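Local coordinates for particle-associated lyase (Acinetobacter bacteriophage AP22, PDB 4Y9V), which probably depolymerises the capsular polysaccharide of Acinetobacter baumannii as the phage's tailspike lyase, and binds a saccharide of that capsule, at residues V589-L592 against V598-A601; N542-K547 against L616-G621; T572-D577 against I602-K607; P503-P508 against R520-Q525. All blocks are in the same frame, centred on the assembly; numbering follows the deposited sequence. Where two conformers were deposited one is given.

Following the chain, contact 4 comes first and is complete before the others begin: the corner at 503-508 meets strand 518-531 twelve residues later, at the C-terminal end of the parallel coils. The remaining three lie wholly in the Ig-like region and nest without crossing. Contact 2 opens at 542-547 and closes only at 616-621, spanning the widest loop; within it contact 3 joins 572-577 to 602-607, and innermost contact 1 pairs the arms of a hairpin, 589-592 and 598-601. Strand 597-604 serves contacts 1 and 3 and hydrogen-bonds to strand 538-545 of contact 2. Contact 4 joins contact 2 through the pairing of strands 518-531 and 613-623.

Contact 1: residues V589-L592 against V598-A601; sequences VNSL and VRPA. With SO4 (sulfate ion), chain L.
Arg-599 O is gripped twice by Ser-591. The backbone N reaches it at 2.9 Å, from well above the carbonyl plane, and Ser-591 OG donates a second bond of 2.8 Å. The hydroxyl can do so because chi1 of 73° sets OG between the serine's own N and carbonyl carbon, and from there it also lies against the aliphatic Arg-599 chain, 3.3 Å from CD. On the same residue, Arg-599 N donates in the carbonyl plane to Asn-590 OD1 (2.9 Å, 161° at the hydrogen), so a side-chain amide takes part directly in the strand pairing; its ND2 folds back to Leu-592 O in a weak bond. Further along, Val-589 and Ala-601 form a regular antiparallel hydrogen-bonded pair, with Val-589 CG2 resting 4.0 Å from Ala-601 CB.

Outward from this, Arg-599 NE binds Ala-541 O on the adjoining strand, NH1 binds Ser-568 OG of a neighbouring subunit, and NH2 donates to O4 of a sulfate at 3.1 Å, an ion probably from the crystallisation liquor and also hydrogen-bonded by Arg-540. On the face of Asn-590 and Pro-600, Val-556 and Val-558 pack beneath. These are the arms of a beta hairpin in the Ig-like domain: 597-604 is the middle and 586-594 the outer strand of a three-stranded antiparallel sheet within this subunit, the outer arm's backbone bonding on to a neighbouring subunit at Asn-590 and Ser-591.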
loop_
_atom_site.group_PDB
_atom_site.type_symbol
_atom_site.label_atom_id
_atom_site.label_comp_id
_atom_site.label_asym_id
_atom_site.label_seq_id
_atom_site.Cartn_x
_atom_site.Cartn_y
_atom_site.Cartn_z
ATOM N N VAL A 589 -10.539 -41.987 -20.444
ATOM C CA VAL A 589 -9.845 -41.291 -21.508
ATOM C C VAL A 589 -10.468 -39.938 -21.749
ATOM O O VAL A 589 -11.641 -39.709 -21.432
ATOM C CB VAL A 589 -9.861 -42.079 -22.856
ATOM C CG1 VAL A 589 -9.310 -43.493 -22.661
ATOM C CG2 VAL A 589 -11.274 -42.142 -23.455
ATOM N N ASN A 590 -9.712 -39.032 -22.392
ATOM C CA ASN A 590 -10.324 -37.853 -22.995
ATOM C C ASN A 590 -10.521 -38.131 -24.490
ATOM O O ASN A 590 -9.567 -38.306 -25.247
ATOM C CB ASN A 590 -9.511 -36.572 -22.804
ATOM C CG ASN A 590 -10.340 -35.415 -23.324
ATOM O OD1 ASN A 590 -11.520 -35.296 -23.001
ATOM N ND2 ASN A 590 -9.709 -34.566 -24.134
ATOM N N SER A 591 -11.792 -38.211 -24.901
ATOM C CA SER A 591 -12.104 -38.618 -26.265
ATOM C C SER A 591 -11.997 -37.513 -27.307
ATOM O O SER A 591 -11.891 -37.862 -28.505
ATOM C CB SER A 591 -13.494 -39.289 -26.308
ATOM O OG SER A 591 -14.559 -38.374 -26.161
ATOM N N LEU A 592 -12.008 -36.256 -26.911
ATOM C CA LEU A 592 -11.969 -35.129 -27.854
ATOM C C LEU A 592 -11.380 -33.961 -27.059
ATOM O O LEU A 592 -11.753 -33.783 -25.902
ATOM C CB LEU A 592 -13.366 -34.756 -28.359
ATOM C CG LEU A 592 -13.379 -33.544 -29.298
ATOM C CD1 LEU A 592 -14.354 -33.779 -30.440
ATOM C CD2 LEU A 592 -13.709 -32.285 -28.527
ATOM N N VAL A 598 -13.778 -30.388 -23.982
ATOM C CA VAL A 598 -13.249 -31.692 -23.587
ATOM C C VAL A 598 -14.373 -32.713 -23.681
ATOM O O VAL A 598 -15.557 -32.326 -23.772
ATOM C CB VAL A 598 -12.614 -31.687 -22.189
ATOM C CG1 VAL A 598 -11.453 -30.677 -22.125
ATOM C CG2 VAL A 598 -13.618 -31.396 -21.092
ATOM N N ARG A 599 -14.059 -33.987 -23.612
ATOM C CA ARG A 599 -15.096 -35.018 -23.698
ATOM C C ARG A 599 -14.653 -36.273 -23.002
ATOM O O ARG A 599 -14.188 -37.256 -23.627
ATOM C CB ARG A 599 -15.518 -35.294 -25.154
ATOM C CG ARG A 599 -16.809 -36.114 -25.183
ATOM C CD ARG A 599 -17.233 -36.446 -26.631
ATOM N NE ARG A 599 -18.534 -37.083 -26.582
ATOM C CZ ARG A 599 -19.194 -37.500 -27.664
ATOM N NH1 ARG A 599 -18.655 -37.442 -28.849
ATOM N NH2 ARG A 599 -20.399 -37.987 -27.509
ATOM N N PRO A 600 -14.792 -36.331 -21.670
ATOM C CA PRO A 600 -14.411 -37.537 -20.936
ATOM C C PRO A 600 -15.233 -38.751 -21.395
ATOM O O PRO A 600 -16.395 -38.625 -21.744
ATOM C CB PRO A 600 -14.791 -37.159 -19.497
ATOM C CG PRO A 600 -14.932 -35.728 -19.469
ATOM C CD PRO A 600 -15.315 -35.267 -20.792
ATOM N N ALA A 601 -14.576 -39.904 -21.335
ATOM C CA ALA A 601 -15.228 -41.163 -21.709
ATOM C C ALA A 601 -14.559 -42.313 -20.990
ATOM O O ALA A 601 -13.446 -42.200 -20.488
ATOM C CB ALA A 601 -15.146 -41.352 -23.231
HETATM S S SO4 L . -22.654 -40.952 -27.971
HETATM O O1 SO4 L . -23.479 -42.016 -28.615
HETATM O O2 SO4 L . -21.528 -41.577 -27.220
HETATM O O3 SO4 L . -23.519 -40.196 -27.003
HETATM O O4 SO4 L . -22.145 -40.005 -29.036
#

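Contact 2: residues N542-K547 against L616-G621; sequences NVINLK and LYWESG
Ile-544 and Leu-546 meet the Trp-618 indole at two different places. The tip of Ile-544, CD1, lies 3.4 Å from Trp-618 NE1 and 3.7 Å from Trp-618 CD1, at the pyrrole end. Leu-546 CD2 presses on the far end of the benzo ring, 3.5 Å from Trp-618 CH2, its side chain running opposite to that of the tryptophan. Both methyls approach obliquely. Trp-618 takes chi1 of 60°, its CG between the backbone N and the carbonyl carbon, which turns the indole across the gap between the two backbones.

Beyond this tight pair of contacts the packing slackens. Leu-546 CD1 comes only to 4.3 Å from Ser-620 OG, whose hydroxyl lies in the plane of the indole at its edge and is hydrogen-bonded to Tyr-550 OH. On the solvent side, exposed Asn-545 is held by Gln-597 NE2 through its OD1.

Residues 544-545 belong to strand 538-545, which pairs with strand 597-604, whereas 616-621 lie between strands 518-531 and 555-561. The nearest CA atoms are over 9 Å apart, so side chains alone span the interior between two layers, as in a beta sandwich, with Pro-600 also packing on Ile-544.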
loop_
_atom_site.group_PDB
_atom_site.type_symbol
_atom_site.label_atom_id
_atom_site.label_comp_id
_atom_site.label_asym_id
_atom_site.label_seq_id
_atom_site.Cartn_x
_atom_site.Cartn_y
_atom_site.Cartn_z
ATOM N N ASN A 542 -21.383 -36.324 -22.998
ATOM C CA ASN A 542 -21.553 -35.347 -24.026
ATOM C C ASN A 542 -20.371 -34.367 -23.978
ATOM O O ASN A 542 -19.781 -34.119 -22.923
ATOM C CB ASN A 542 -22.848 -34.546 -23.875
ATOM C CG ASN A 542 -24.118 -35.343 -24.035
ATOM O OD1 ASN A 542 -24.152 -36.526 -24.434
ATOM N ND2 ASN A 542 -25.158 -34.697 -23.698
ATOM N N VAL A 543 -20.047 -33.776 -25.125
ATOM C CA VAL A 543 -18.969 -32.784 -25.155
ATOM C C VAL A 543 -19.269 -31.677 -24.167
ATOM O O VAL A 543 -20.416 -31.215 -23.999
ATOM C CB VAL A 543 -18.751 -32.276 -26.585
ATOM C CG1 VAL A 543 -19.902 -31.430 -27.105
ATOM C CG2 VAL A 543 -17.459 -31.463 -26.678
ATOM N N ILE A 544 -18.217 -31.249 -23.494
ATOM C CA ILE A 544 -18.258 -30.185 -22.499
ATOM C C ILE A 544 -17.653 -28.933 -23.094
ATOM O O ILE A 544 -16.495 -28.931 -23.540
ATOM C CB ILE A 544 -17.512 -30.627 -21.245
ATOM C CG1 ILE A 544 -18.110 -31.919 -20.681
ATOM C CG2 ILE A 544 -17.473 -29.526 -20.221
ATOM C CD1 ILE A 544 -17.364 -32.431 -19.514
ATOM N N ASN A 545 -18.438 -27.850 -23.133
ATOM C CA ASN A 545 -17.994 -26.563 -23.584
ATOM C C ASN A 545 -17.464 -25.760 -22.406
ATOM O O ASN A 545 -18.159 -25.515 -21.429
ATOM C CB ASN A 545 -19.177 -25.806 -24.182
ATOM C CG ASN A 545 -19.596 -26.496 -25.475
ATOM O OD1 ASN A 545 -18.829 -26.547 -26.461
ATOM N ND2 ASN A 545 -20.757 -27.101 -25.477
ATOM N N LEU A 546 -16.195 -25.397 -22.474
ATOM C CA LEU A 546 -15.515 -24.759 -21.366
ATOM C C LEU A 546 -15.907 -23.276 -21.267
ATOM O O LEU A 546 -15.938 -22.550 -22.252
ATOM C CB LEU A 546 -14.003 -24.851 -21.573
ATOM C CG LEU A 546 -13.451 -26.287 -21.675
ATOM C CD1 LEU A 546 -11.977 -26.213 -22.014
ATOM C CD2 LEU A 546 -13.769 -27.094 -20.425
ATOM N N LYS A 547 -16.139 -22.820 -20.013
ATOM C CA LYS A 547 -16.450 -21.408 -19.827
ATOM C C LYS A 547 -15.327 -20.496 -20.261
ATOM O O LYS A 547 -15.554 -19.439 -20.915
ATOM C CB LYS A 547 -16.771 -21.175 -18.367
ATOM C CG LYS A 547 -16.943 -19.677 -18.072
ATOM C CD LYS A 547 -17.491 -19.458 -16.675
ATOM C CE LYS A 547 -17.606 -18.009 -16.295
ATOM N NZ LYS A 547 -18.041 -17.845 -14.899
ATOM N N LEU A 616 -17.594 -39.311 -14.303
ATOM C CA LEU A 616 -16.358 -38.964 -14.971
ATOM C C LEU A 616 -15.950 -37.565 -14.488
ATOM O O LEU A 616 -16.770 -36.683 -14.349
ATOM C CB LEU A 616 -16.473 -39.004 -16.495
ATOM C CG LEU A 616 -16.629 -40.398 -17.053
ATOM C CD1 LEU A 616 -17.026 -40.394 -18.497
ATOM C CD2 LEU A 616 -15.248 -41.113 -16.958
ATOM N N TYR A 617 -14.657 -37.408 -14.260
ATOM C CA TYR A 617 -14.066 -36.163 -13.805
ATOM C C TYR A 617 -13.052 -35.706 -14.829
ATOM O O TYR A 617 -12.406 -36.520 -15.500
ATOM C CB TYR A 617 -13.381 -36.347 -12.460
ATOM C CG TYR A 617 -14.296 -36.822 -11.379
ATOM C CD1 TYR A 617 -15.062 -35.916 -10.666
ATOM C CD2 TYR A 617 -14.404 -38.174 -11.039
ATOM C CE1 TYR A 617 -15.914 -36.325 -9.647
ATOM C CE2 TYR A 617 -15.233 -38.589 -10.013
ATOM C CZ TYR A 617 -15.977 -37.670 -9.293
ATOM O OH TYR A 617 -16.758 -38.128 -8.277
ATOM N N TRP A 618 -12.843 -34.389 -14.911
ATOM C CA TRP A 618 -11.898 -33.840 -15.847
ATOM C C TRP A 618 -11.246 -32.591 -15.253
ATOM O O TRP A 618 -11.836 -31.891 -14.428
ATOM C CB TRP A 618 -12.570 -33.518 -17.221
ATOM C CG TRP A 618 -13.680 -32.509 -17.071
ATOM C CD1 TRP A 618 -14.988 -32.740 -16.749
ATOM C CD2 TRP A 618 -13.536 -31.095 -17.141
ATOM N NE1 TRP A 618 -15.682 -31.576 -16.628
ATOM C CE2 TRP A 618 -14.795 -30.532 -16.877
ATOM C CE3 TRP A 618 -12.468 -30.209 -17.426
ATOM C CZ2 TRP A 618 -15.019 -29.146 -16.869
ATOM C CZ3 TRP A 618 -12.696 -28.857 -17.401
ATOM C CH2 TRP A 618 -13.957 -28.325 -17.145
ATOM N N GLU A 619 -10.044 -32.327 -15.758
ATOM C CA GLU A 619 -9.316 -31.108 -15.460
ATOM C C GLU A 619 -8.583 -30.656 -16.713
ATOM O O GLU A 619 -7.986 -31.492 -17.399
ATOM C CB GLU A 619 -8.307 -31.344 -14.322
ATOM C CG GLU A 619 -7.630 -30.066 -13.866
ATOM C CD GLU A 619 -6.796 -30.256 -12.652
ATOM O OE1 GLU A 619 -5.604 -29.810 -12.790
ATOM O OE2 GLU A 619 -7.243 -30.823 -11.647
ATOM N N SER A 620 -8.623 -29.364 -16.998
ATOM C CA SER A 620 -7.903 -28.790 -18.119
ATOM C C SER A 620 -6.946 -27.708 -17.617
ATOM O O SER A 620 -7.203 -27.059 -16.596
ATOM C CB SER A 620 -8.872 -28.170 -19.107
ATOM O OG SER A 620 -9.656 -27.128 -18.551
ATOM N N GLY A 621 -5.895 -27.448 -18.379
ATOM C CA GLY A 621 -4.990 -26.354 -18.049
ATOM C C GLY A 621 -3.854 -26.297 -19.051
ATOM O O GLY A 621 -3.659 -27.220 -19.831
#

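Contact 3: residues T572-D577 against I602-K607. Unlike the reference sequence in segment 602-607: Ile-602 (reference Val).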
loop_
_atom_site.group_PDB
_atom_site.type_symbol
_atom_site.label_atom_id
_atom_site.label_comp_id
_atom_site.label_asym_id
_atom_site.label_seq_id
_atom_site.Cartn_x
_atom_site.Cartn_y
_atom_site.Cartn_z
ATOM N N THR A 572 -17.439 -56.101 -8.005
ATOM C CA THR A 572 -18.840 -56.385 -8.338
ATOM C C THR A 572 -19.540 -55.247 -9.022
ATOM O O THR A 572 -20.616 -55.410 -9.612
ATOM C CB THR A 572 -19.702 -56.832 -7.116
ATOM O OG1 THR A 572 -19.938 -55.736 -6.252
ATOM C CG2 THR A 572 -19.046 -58.010 -6.375
ATOM N N PHE A 573 -19.024 -54.002 -8.948
ATOM C CA PHE A 573 -19.771 -52.895 -9.518
ATOM C C PHE A 573 -19.900 -53.059 -11.050
ATOM O O PHE A 573 -20.986 -52.818 -11.590
ATOM C CB PHE A 573 -19.146 -51.524 -9.145
ATOM C CG PHE A 573 -20.017 -50.385 -9.532
ATOM C CD1 PHE A 573 -21.133 -50.055 -8.771
ATOM C CD2 PHE A 573 -19.768 -49.634 -10.659
ATOM C CE1 PHE A 573 -21.935 -49.008 -9.136
ATOM C CE2 PHE A 573 -20.594 -48.581 -11.022
ATOM C CZ PHE A 573 -21.696 -48.276 -10.248
ATOM N N PHE A 574 -18.810 -53.435 -11.713
ATOM C CA PHE A 574 -18.791 -53.551 -13.153
ATOM C C PHE A 574 -18.800 -55.000 -13.665
ATOM O O PHE A 574 -18.690 -55.203 -14.869
ATOM C CB PHE A 574 -17.586 -52.814 -13.768
ATOM C CG PHE A 574 -17.704 -51.297 -13.626
ATOM C CD1 PHE A 574 -18.718 -50.599 -14.241
ATOM C CD2 PHE A 574 -16.771 -50.581 -12.876
ATOM C CE1 PHE A 574 -18.822 -49.221 -14.144
ATOM C CE2 PHE A 574 -16.892 -49.205 -12.752
ATOM C CZ PHE A 574 -17.887 -48.524 -13.393
ATOM N N ASN A 575 -18.958 -55.968 -12.752
ATOM C CA ASN A 575 -18.973 -57.375 -13.152
ATOM C C ASN A 575 -20.146 -58.103 -12.526
ATOM O O ASN A 575 -20.347 -58.077 -11.321
ATOM C CB ASN A 575 -17.655 -58.085 -12.707
ATOM C CG ASN A 575 -16.526 -57.547 -13.530
ATOM O OD1 ASN A 575 -16.311 -57.962 -14.683
ATOM N ND2 ASN A 575 -15.840 -56.521 -13.019
ATOM N N GLU A 576 -20.847 -58.825 -13.424
ATOM C CA GLU A 576 -22.006 -59.646 -13.029
ATOM C C GLU A 576 -21.573 -60.858 -12.205
ATOM O O GLU A 576 -22.318 -61.294 -11.316
ATOM C CB GLU A 576 -22.710 -60.116 -14.303
ATOM C CG GLU A 576 -23.352 -58.929 -15.052
ATOM C CD GLU A 576 -22.429 -58.036 -15.884
ATOM O OE1 GLU A 576 -21.346 -58.480 -16.291
ATOM O OE2 GLU A 576 -22.796 -56.918 -16.160
ATOM N N ASP A 577 -20.364 -61.357 -12.446
ATOM C CA ASP A 577 -19.816 -62.508 -11.742
ATOM C C ASP A 577 -18.325 -62.282 -11.705
ATOM O O ASP A 577 -17.642 -62.332 -12.705
ATOM C CB ASP A 577 -20.114 -63.804 -12.490
ATOM C CG ASP A 577 -19.623 -65.038 -11.793
ATOM O OD1 ASP A 577 -18.761 -64.943 -10.911
ATOM O OD2 ASP A 577 -20.104 -66.122 -12.169
ATOM N N ILE A 602 -15.248 -43.459 -21.026
ATOM C CA ILE A 602 -14.689 -44.745 -20.674
ATOM C C ILE A 602 -14.615 -45.610 -21.919
ATOM O O ILE A 602 -15.578 -45.682 -22.696
ATOM C CB ILE A 602 -15.654 -45.482 -19.655
ATOM C CG1 ILE A 602 -15.677 -44.761 -18.345
ATOM C CG2 ILE A 602 -15.266 -46.947 -19.510
ATOM C CD1 ILE A 602 -14.264 -44.538 -17.983
ATOM N N LEU A 603 -13.487 -46.297 -22.068
ATOM C CA LEU A 603 -13.331 -47.389 -23.039
ATOM C C LEU A 603 -13.416 -48.706 -22.246
ATOM O O LEU A 603 -12.667 -48.903 -21.280
ATOM C CB LEU A 603 -12.029 -47.297 -23.787
ATOM C CG LEU A 603 -11.841 -46.033 -24.640
ATOM C CD1 LEU A 603 -10.484 -46.011 -25.278
ATOM C CD2 LEU A 603 -12.898 -45.900 -25.701
ATOM N N TRP A 604 -14.318 -49.579 -22.644
ATOM C CA TRP A 604 -14.533 -50.844 -21.961
ATOM C C TRP A 604 -13.657 -51.942 -22.550
ATOM O O TRP A 604 -13.541 -52.038 -23.794
ATOM C CB TRP A 604 -16.019 -51.277 -22.069
ATOM C CG TRP A 604 -16.948 -50.286 -21.458
ATOM C CD1 TRP A 604 -17.776 -49.429 -22.115
ATOM C CD2 TRP A 604 -17.145 -50.052 -20.045
ATOM N NE1 TRP A 604 -18.483 -48.654 -21.208
ATOM C CE2 TRP A 604 -18.102 -49.017 -19.948
ATOM C CE3 TRP A 604 -16.602 -50.583 -18.894
ATOM C CZ2 TRP A 604 -18.528 -48.514 -18.705
ATOM C CZ3 TRP A 604 -17.011 -50.100 -17.650
ATOM C CH2 TRP A 604 -17.972 -49.066 -17.589
ATOM N N ASN A 605 -13.132 -52.810 -21.725
ATOM C CA ASN A 605 -12.450 -54.011 -22.219
ATOM C C ASN A 605 -13.399 -55.138 -22.570
ATOM O O ASN A 605 -12.990 -56.067 -23.261
ATOM C CB ASN A 605 -11.355 -54.480 -21.241
ATOM C CG ASN A 605 -11.894 -54.832 -19.866
ATOM O OD1 ASN A 605 -12.866 -54.253 -19.382
ATOM N ND2 ASN A 605 -11.221 -55.781 -19.216
ATOM N N LYS A 606 -14.636 -55.124 -22.148
ATOM C CA LYS A 606 -15.619 -56.072 -22.707
ATOM C C LYS A 606 -16.934 -55.302 -22.577
ATOM O O LYS A 606 -17.235 -54.605 -21.600
ATOM C CB LYS A 606 -15.607 -57.458 -22.084
ATOM C CG LYS A 606 -15.949 -57.470 -20.631
ATOM C CD LYS A 606 -16.448 -58.825 -20.199
ATOM C CE LYS A 606 -16.359 -59.200 -18.761
ATOM N NZ LYS A 606 -16.678 -60.649 -18.483
ATOM N N LYS A 607 -17.722 -55.476 -23.635
ATOM C CA LYS A 607 -18.890 -54.671 -23.874
ATOM C C LYS A 607 -19.869 -54.832 -22.713
ATOM O O LYS A 607 -20.008 -55.889 -22.086
ATOM C CB LYS A 607 -19.561 -54.965 -25.207
ATOM C CG LYS A 607 -20.432 -56.104 -25.351
ATOM C CD LYS A 607 -20.996 -56.227 -26.769
ATOM C CE LYS A 607 -21.671 -57.612 -26.890
ATOM N NZ LYS A 607 -22.265 -57.710 -28.228
HETATM O O HOH W 1 -16.657 -60.572 -15.569
#
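Phe-574 and Trp-604 each turn CG opposite the carbonyl carbon and beside the backbone N (chi1 -69° and -60°), which swings their rings into the gap between a long loop and a strand of the Ig-like domain. The outer rim of the indole meets the phenyl there: Trp-604 CH2 lies 3.6 Å from Phe-574 CE1, and Trp-604 CZ3 stands over one face of the phenyl ring. The planes are inclined at 59°, an oblique pairing. On the other face of the phenyl sits Phe-573 CD2, so the Phe-574 ring is held between two aromatic neighbours, while Pro-586 packs against both Phe-574 and Trp-604.

At the polar margin, a water 2.8 Å from Asn-575 OD1 accepts from Lys-606 NZ at 2.9 Å; the same OD1 is also bound by Arg-584 N. The indole is tethered by its NE1, hydrogen-bonded to Thr-539 OG1, and one of its faces is covered by Ile-602 CG2, which lies 3.5 Å above the ring centre.

Contact 4: residues P503-P508 against R520-Q525; sequences PYLIYP and RQMLQQ
Gln-521 NE2, packed 3.7 Å from Ile-506 CD1, is gripped by two hydroxyls, Thr-519 OG1 and Ser-551 OG. With the amide fixed in this way, its flat group gives Ile-506 a surface to rest on. The isoleucine methyl CD1 stands above the amide plane, 3.6 Å from Gln-521 CD, and makes an equally close approach of 3.6 Å to Gln-521 CG. The two side chains cross at about a right angle. Because CG1 of Ile-506 lies beside its backbone N with chi2 extended (177°), CD1 is the part of the residue that reaches furthest toward the glutamine.

Leu-505 covers the neighbouring part of the strand. Its CD1 sits 3.8 Å from Met-522 N and 4.1 Å from Gln-521 CB, and 4.2 Å from Met-522 CB, so one methyl spans two consecutive residues. The chain turns a corner at Leu-505, and this lets consecutive residues both direct their side chains at strand 518-531. Behind them Val-491 touches both and Ile-489 touches Ile-506, from strand 486-496 of the pectin-lyase-like coils, and Met-522 packs on Arg-520 of a neighbouring subunit.

Across the two segments the contact is thus van der Waals packing of aliphatic methyls on an amide face and on the strand, whereas the amide nitrogen of the buried Gln-521 is satisfied by hydroxyls outside them. The corner thus joins the last parallel coils to the strand leading into the Ig-like domain by dispersion contacts over an amide whose rotation is set from elsewhere.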
loop_
_atom_site.group_PDB
_atom_site.type_symbol
_atom_site.label_atom_id
_atom_site.label_comp_id
_atom_site.label_asym_id
_atom_site.label_seq_id
_atom_site.Cartn_x
_atom_site.Cartn_y
_atom_site.Cartn_z
ATOM N N PRO A 503 -15.064 -15.966 -22.191
ATOM C CA PRO A 503 -13.905 -15.341 -22.828
ATOM C C PRO A 503 -12.837 -16.334 -23.150
ATOM O O PRO A 503 -12.678 -17.384 -22.514
ATOM C CB PRO A 503 -13.401 -14.430 -21.719
ATOM C CG PRO A 503 -13.673 -15.222 -20.442
ATOM C CD PRO A 503 -15.027 -15.886 -20.748
ATOM N N TYR A 504 -11.955 -15.945 -24.111
ATOM C CA TYR A 504 -10.641 -16.523 -24.191
ATOM C C TYR A 504 -9.782 -15.997 -23.031
ATOM O O TYR A 504 -9.730 -14.797 -22.772
ATOM C CB TYR A 504 -9.949 -16.137 -25.501
ATOM C CG TYR A 504 -10.510 -16.827 -26.710
ATOM C CD1 TYR A 504 -10.045 -18.104 -27.060
ATOM C CD2 TYR A 504 -11.514 -16.266 -27.467
ATOM C CE1 TYR A 504 -10.558 -18.762 -28.137
ATOM C CE2 TYR A 504 -12.028 -16.921 -28.586
ATOM C CZ TYR A 504 -11.514 -18.188 -28.891
ATOM O OH TYR A 504 -12.051 -18.813 -30.004
ATOM N N LEU A 505 -9.034 -16.900 -22.407
ATOM C CA LEU A 505 -7.978 -16.484 -21.471
ATOM C C LEU A 505 -6.917 -15.704 -22.237
ATOM O O LEU A 505 -6.493 -14.625 -21.855
ATOM C CB LEU A 505 -7.445 -17.706 -20.755
ATOM C CG LEU A 505 -8.473 -18.405 -19.846
ATOM C CD1 LEU A 505 -8.040 -19.811 -19.509
ATOM C CD2 LEU A 505 -8.693 -17.611 -18.565
ATOM N N ILE A 506 -6.475 -16.308 -23.361
ATOM C CA ILE A 506 -5.507 -15.719 -24.287
ATOM C C ILE A 506 -6.104 -15.883 -25.675
ATOM O O ILE A 506 -6.445 -17.005 -26.065
ATOM C CB ILE A 506 -4.120 -16.396 -24.180
ATOM C CG1 ILE A 506 -3.592 -16.325 -22.755
ATOM C CG2 ILE A 506 -3.183 -15.781 -25.198
ATOM C CD1 ILE A 506 -2.265 -17.035 -22.574
ATOM N N TYR A 507 -6.289 -14.787 -26.394
ATOM C CA TYR A 507 -6.902 -14.856 -27.711
ATOM C C TYR A 507 -5.893 -15.433 -28.708
ATOM O O TYR A 507 -4.758 -14.953 -28.775
ATOM C CB TYR A 507 -7.391 -13.465 -28.151
ATOM C CG TYR A 507 -8.266 -13.592 -29.359
ATOM C CD1 TYR A 507 -9.620 -13.817 -29.193
ATOM C CD2 TYR A 507 -7.754 -13.604 -30.658
ATOM C CE1 TYR A 507 -10.471 -13.972 -30.263
ATOM C CE2 TYR A 507 -8.581 -13.821 -31.730
ATOM C CZ TYR A 507 -9.923 -14.014 -31.534
ATOM O OH TYR A 507 -10.754 -14.179 -32.651
ATOM N N PRO A 508 -6.310 -16.423 -29.519
ATOM C CA PRO A 508 -5.366 -17.086 -30.437
ATOM C C PRO A 508 -5.207 -16.337 -31.753
ATOM O O PRO A 508 -6.170 -16.124 -32.462
ATOM C CB PRO A 508 -6.053 -18.433 -30.684
ATOM C CG PRO A 508 -7.501 -18.173 -30.526
ATOM C CD PRO A 508 -7.606 -17.145 -29.423
ATOM N N ARG A 520 0.774 -19.682 -19.159
ATOM C CA ARG A 520 0.029 -20.377 -18.129
ATOM C C ARG A 520 -1.400 -19.919 -18.275
ATOM O O ARG A 520 -1.665 -18.715 -18.318
ATOM C CB ARG A 520 0.535 -20.092 -16.726
ATOM C CG ARG A 520 1.908 -20.548 -16.395
ATOM C CD ARG A 520 2.336 -20.165 -15.002
ATOM N NE ARG A 520 3.670 -20.631 -14.719
ATOM C CZ ARG A 520 4.375 -20.379 -13.612
ATOM N NH1 ARG A 520 3.838 -19.682 -12.689
ATOM N NH2 ARG A 520 5.615 -20.803 -13.501
ATOM N N GLN A 521 -2.330 -20.865 -18.409
ATOM C CA GLN A 521 -3.732 -20.564 -18.604
ATOM C C GLN A 521 -4.534 -21.335 -17.566
ATOM O O GLN A 521 -4.348 -22.538 -17.381
ATOM C CB GLN A 521 -4.174 -20.902 -20.043
ATOM C CG GLN A 521 -3.323 -20.159 -21.069
ATOM C CD GLN A 521 -3.738 -20.360 -22.510
ATOM O OE1 GLN A 521 -4.923 -20.261 -22.854
ATOM N NE2 GLN A 521 -2.764 -20.612 -23.360
ATOM N N MET A 522 -5.421 -20.599 -16.898
ATOM C CA MET A 522 -6.148 -21.037 -15.709
ATOM C C MET A 522 -6.741 -22.428 -15.869
ATOM O O MET A 522 -7.411 -22.733 -16.854
ATOM C CB MET A 522 -7.271 -20.026 -15.396
ATOM C CG MET A 522 -7.947 -20.318 -14.062
ATOM S SD MET A 522 -9.018 -18.983 -13.485
ATOM C CE MET A 522 -10.328 -19.052 -14.715
ATOM N N LEU A 523 -6.533 -23.232 -14.835
ATOM C CA LEU A 523 -7.123 -24.564 -14.793
ATOM C C LEU A 523 -8.632 -24.462 -14.633
ATOM O O LEU A 523 -9.189 -23.544 -14.047
ATOM C CB LEU A 523 -6.497 -25.468 -13.714
ATOM C CG LEU A 523 -5.124 -26.190 -14.007
ATOM C CD1 LEU A 523 -5.114 -27.535 -14.763
ATOM C CD2 LEU A 523 -4.122 -25.234 -14.691
ATOM N N GLN A 524 -9.307 -25.460 -15.202
ATOM C CA GLN A 524 -10.744 -25.687 -15.042
ATOM C C GLN A 524 -10.932 -27.169 -14.673
ATOM O O GLN A 524 -10.046 -27.991 -14.925
ATOM C CB GLN A 524 -11.525 -25.323 -16.285
ATOM C CG GLN A 524 -11.473 -23.816 -16.573
ATOM C CD GLN A 524 -12.037 -23.457 -17.909
ATOM O OE1 GLN A 524 -13.250 -23.172 -18.051
ATOM N NE2 GLN A 524 -11.186 -23.443 -18.920
ATOM N N GLN A 525 -12.063 -27.512 -14.089
ATOM C CA GLN A 525 -12.308 -28.920 -13.765
ATOM C C GLN A 525 -13.785 -29.077 -13.511
ATOM O O GLN A 525 -14.508 -28.123 -13.217
ATOM C CB GLN A 525 -11.517 -29.377 -12.536
ATOM C CG GLN A 525 -11.759 -28.495 -11.296
ATOM C CD GLN A 525 -11.062 -29.102 -10.119
ATOM O OE1 GLN A 525 -11.712 -29.736 -9.305
ATOM N NE2 GLN A 525 -9.767 -28.906 -9.949
#